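Long-range contact in L-threonine-O-3-phosphate decarboxylase (Porphyromonas gingivalis, PDB 3FKD), which probably binds pyridoxal 5'-phosphate as a member of the class I and II aminotransferase family and is thought to decarboxylate L-threonine O-3-phosphate: residues S90-A95 and N129-L135. Sequence-based numbering, arbitrary orientation.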
ATOM      1  N   SER A  90      15.206 -17.935  -2.840  1.00 30.29           N
ATOM      2  CA  SER A  90      14.747 -18.843  -3.881  1.00 33.29           C
ATOM      3  C   SER A  90      15.293 -18.658  -5.308  1.00 33.41           C
ATOM      4  O   SER A  90      15.879 -17.627  -5.651  1.00 31.43           O
ATOM      5  CB  SER A  90      13.211 -18.955  -3.852  1.00 31.92           C
ATOM      6  OG  SER A  90      12.763 -19.454  -2.581  1.00 31.94           O
ATOM      7  N   ARG A  91      15.130 -19.714  -6.104  1.00 35.37           N
ATOM      8  CA  ARG A  91      15.439 -19.698  -7.531  1.00 34.94           C
ATOM      9  C   ARG A  91      14.140 -19.610  -8.309  1.00 31.64           C
ATOM     10  O   ARG A  91      13.228 -20.419  -8.130  1.00 30.36           O
ATOM     11  CB  ARG A  91      16.251 -20.935  -7.919  1.00 37.18           C
ATOM     12  CG  ARG A  91      17.578 -20.969  -7.161  1.00 41.18           C
ATOM     13  CD  ARG A  91      18.397 -22.228  -7.335  1.00 46.83           C
ATOM     14  NE  ARG A  91      19.641 -22.054  -6.580  1.00 59.29           N
ATOM     15  CZ  ARG A  91      20.548 -23.003  -6.343  1.00 61.64           C
ATOM     16  NH1 ARG A  91      20.370 -24.241  -6.815  1.00 63.44           N
ATOM     17  NH2 ARG A  91      21.636 -22.704  -5.640  1.00 53.90           N
ATOM     18  N   SER A  92      14.077 -18.600  -9.164  1.00 31.31           N
ATOM     19  CA  SER A  92      12.882 -18.311  -9.934  1.00 31.03           C
ATOM     20  C   SER A  92      13.114 -18.367 -11.436  1.00 29.56           C
ATOM     21  O   SER A  92      14.054 -17.754 -11.953  1.00 30.19           O
ATOM     22  CB  SER A  92      12.304 -16.947  -9.532  1.00 27.01           C
ATOM     23  OG  SER A  92      11.751 -17.045  -8.250  1.00 27.93           O
ATOM     24  N   LEU A  93      12.239 -19.121 -12.096  1.00 27.94           N
ATOM     25  CA  LEU A  93      12.103 -19.179 -13.540  1.00 29.16           C
ATOM     26  C   LEU A  93      11.028 -18.184 -13.945  1.00 27.97           C
ATOM     27  O   LEU A  93       9.881 -18.302 -13.527  1.00 28.64           O
ATOM     28  CB  LEU A  93      11.677 -20.599 -13.973  1.00 31.74           C
ATOM     29  CG  LEU A  93      11.669 -20.975 -15.475  1.00 33.67           C
ATOM     30  CD1 LEU A  93      13.023 -20.689 -16.124  1.00 32.91           C
ATOM     31  CD2 LEU A  93      11.269 -22.423 -15.714  1.00 32.93           C
ATOM     32  N   ILE A  94      11.389 -17.201 -14.749  1.00 25.63           N
ATOM     33  CA  ILE A  94      10.424 -16.222 -15.208  1.00 24.49           C
ATOM     34  C   ILE A  94      10.305 -16.213 -16.761  1.00 26.45           C
ATOM     35  O   ILE A  94      11.287 -16.028 -17.465  1.00 27.06           O
ATOM     36  CB  ILE A  94      10.820 -14.830 -14.706  1.00 24.42           C
ATOM     37  CG1 ILE A  94      10.933 -14.809 -13.163  1.00 25.58           C
ATOM     38  CG2 ILE A  94       9.862 -13.803 -15.206  1.00 24.54           C
ATOM     39  CD1 ILE A  94      11.443 -13.495 -12.582  1.00 23.40           C
ATOM     40  N   ALA A  95       9.111 -16.432 -17.295  1.00 24.40           N
ATOM     41  CA  ALA A  95       8.911 -16.281 -18.727  1.00 26.52           C
ATOM     42  C   ALA A  95       8.960 -14.805 -19.122  1.00 24.73           C
ATOM     43  O   ALA A  95       8.489 -13.962 -18.396  1.00 24.53           O
ATOM     44  CB  ALA A  95       7.614 -16.909 -19.153  1.00 25.81           C
ATOM     45  N   ASN A 129      16.013 -27.307 -10.663  1.00 47.56           N
ATOM     46  CA  ASN A 129      16.192 -26.652  -9.361  1.00 48.47           C
ATOM     47  C   ASN A 129      15.496 -25.295  -9.278  1.00 44.97           C
ATOM     48  O   ASN A 129      16.104 -24.294  -8.876  1.00 43.98           O
ATOM     49  CB  ASN A 129      17.672 -26.526  -9.019  1.00 50.25           C
ATOM     50  CG  ASN A 129      18.385 -27.866  -9.022  1.00 54.32           C
ATOM     51  OD1 ASN A 129      18.246 -28.662  -8.083  1.00 56.89           O
ATOM     52  ND2 ASN A 129      19.146 -28.129 -10.082  1.00 53.06           N
HETATM   53  N   MSE A 130      14.225 -25.285  -9.681  1.00 39.09           N
HETATM   54  CA  MSE A 130      13.409 -24.076  -9.710  1.00 38.07           C
HETATM   55  C   MSE A 130      12.440 -24.068  -8.551  1.00 34.98           C
HETATM   56  O   MSE A 130      11.557 -24.917  -8.466  1.00 36.10           O
HETATM   57  CB  MSE A 130      12.588 -24.006 -11.001  1.00 35.73           C
HETATM   58  CG  MSE A 130      13.362 -23.614 -12.215  1.00 37.24           C
HETATM   59 SE   MSE A 130      14.631 -22.126 -11.951  1.00 51.12          SE
HETATM   60  CE  MSE A 130      15.172 -22.043 -13.821  1.00 44.58           C
ATOM     61  N   ASP A 131      12.554 -23.109  -7.662  1.00 31.80           N
ATOM     62  CA  ASP A 131      11.642 -23.171  -6.532  1.00 33.12           C
ATOM     63  C   ASP A 131      10.315 -22.499  -6.925  1.00 33.07           C
ATOM     64  O   ASP A 131       9.227 -22.885  -6.477  1.00 31.79           O
ATOM     65  CB  ASP A 131      12.300 -22.608  -5.257  1.00 33.27           C
ATOM     66  CG  ASP A 131      13.742 -23.168  -5.038  1.00 38.01           C
ATOM     67  OD1 ASP A 131      13.955 -24.405  -5.174  1.00 38.81           O
ATOM     68  OD2 ASP A 131      14.666 -22.367  -4.755  1.00 35.62           O
ATOM     69  N   PHE A 132      10.422 -21.526  -7.818  1.00 31.66           N
ATOM     70  CA  PHE A 132       9.271 -20.807  -8.291  1.00 28.59           C
ATOM     71  C   PHE A 132       9.331 -20.633  -9.780  1.00 29.84           C
ATOM     72  O   PHE A 132      10.402 -20.471 -10.364  1.00 27.59           O
ATOM     73  CB  PHE A 132       9.181 -19.440  -7.621  1.00 29.28           C
ATOM     74  CG  PHE A 132       8.945 -19.522  -6.148  1.00 30.32           C
ATOM     75  CD1 PHE A 132       7.669 -19.704  -5.651  1.00 30.12           C
ATOM     76  CD2 PHE A 132      10.005 -19.456  -5.262  1.00 29.90           C
ATOM     77  CE1 PHE A 132       7.454 -19.793  -4.297  1.00 30.49           C
ATOM     78  CE2 PHE A 132       9.805 -19.558  -3.907  1.00 29.20           C
ATOM     79  CZ  PHE A 132       8.531 -19.722  -3.421  1.00 32.16           C
ATOM     80  N   CYS A 133       8.140 -20.687 -10.374  1.00 29.71           N
ATOM     81  CA  CYS A 133       7.923 -20.338 -11.751  1.00 26.72           C
ATOM     82  C   CYS A 133       6.780 -19.321 -11.842  1.00 26.58           C
ATOM     83  O   CYS A 133       5.690 -19.549 -11.321  1.00 26.68           O
ATOM     84  CB  CYS A 133       7.597 -21.588 -12.563  1.00 28.05           C
ATOM     85  SG  CYS A 133       7.300 -21.230 -14.278  1.00 29.30           S
ATOM     86  N   TRP A 134       7.039 -18.218 -12.535  1.00 25.77           N
ATOM     87  CA  TRP A 134       6.139 -17.076 -12.568  1.00 26.62           C
ATOM     88  C   TRP A 134       5.440 -16.910 -13.933  1.00 27.02           C
ATOM     89  O   TRP A 134       6.055 -16.538 -14.939  1.00 29.10           O
ATOM     90  CB  TRP A 134       6.909 -15.805 -12.186  1.00 25.18           C
ATOM     91  CG  TRP A 134       7.560 -15.822 -10.781  1.00 27.18           C
ATOM     92  CD1 TRP A 134       8.589 -16.633 -10.344  1.00 27.25           C
ATOM     93  CD2 TRP A 134       7.241 -14.968  -9.669  1.00 24.11           C
ATOM     94  NE1 TRP A 134       8.904 -16.341  -9.032  1.00 24.09           N
ATOM     95  CE2 TRP A 134       8.119 -15.311  -8.606  1.00 22.53           C
ATOM     96  CE3 TRP A 134       6.319 -13.930  -9.482  1.00 24.24           C
ATOM     97  CZ2 TRP A 134       8.085 -14.675  -7.374  1.00 23.68           C
ATOM     98  CZ3 TRP A 134       6.275 -13.292  -8.245  1.00 23.74           C
ATOM     99  CH2 TRP A 134       7.168 -13.676  -7.201  1.00 24.38           C
ATOM    100  N   LEU A 135       4.149 -17.191 -13.975  1.00 26.15           N
ATOM    101  CA  LEU A 135       3.408 -17.093 -15.224  1.00 26.09           C
ATOM    102  C   LEU A 135       2.252 -16.131 -15.123  1.00 25.31           C
ATOM    103  O   LEU A 135       1.802 -15.757 -14.035  1.00 26.14           O
ATOM    104  CB  LEU A 135       2.902 -18.461 -15.653  1.00 27.84           C
ATOM    105  CG  LEU A 135       4.083 -19.424 -15.720  1.00 29.95           C
ATOM    106  CD1 LEU A 135       3.625 -20.862 -15.703  1.00 30.27           C
ATOM    107  CD2 LEU A 135       4.957 -19.104 -16.938  1.00 27.92           C
TER
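The Asp131 carboxylate and backbone N both bind the main chain of Arg91 where two parallel strands begin. Arg91 N donates to Asp131 OD2 (3.0 Å), which it meets from above the carboxylate plane, while Arg91 O takes two bonds, from Asp131 N at 2.8 Å and, in the carbonyl plane, from Phe132 N at 3.0 Å. That last bond is the first rung of the parallel ladder, continued by Leu93 N to Phe132 O and Trp134 N to Leu93 O; the same two carbonyls also receive CA-H...O contacts, from Ser92 CA and Cys133 CA.

On the face carrying Ser92, Phe132, Ile94 and Trp134, the indole edge is turned to Ser92, but the hydrogen bond from Trp134 NE1 to Ser92 OG, 3.0 Å long, is doubtful because the position of that hydroxyl is uncertain. Ser90 CB lies in the plane of the Phe132 ring at its edge, 3.5 Å from CE2; Ser90 OG itself is hydrogen-bonded to Phe87 O. On the other face, a bend at chi2 (-43°) brings selenomethionine Met130 across Leu93 at about a right angle, CE 3.4 Å from Leu93 CD1.

This pairing belongs to the central, mostly parallel sheet of the aminotransferase-type fold: strand 91-96 lies between 112-117 and 132-136, strand 162-166 flanks the latter, and helix 100-108 packs over Ser92, Ile94 and Trp134.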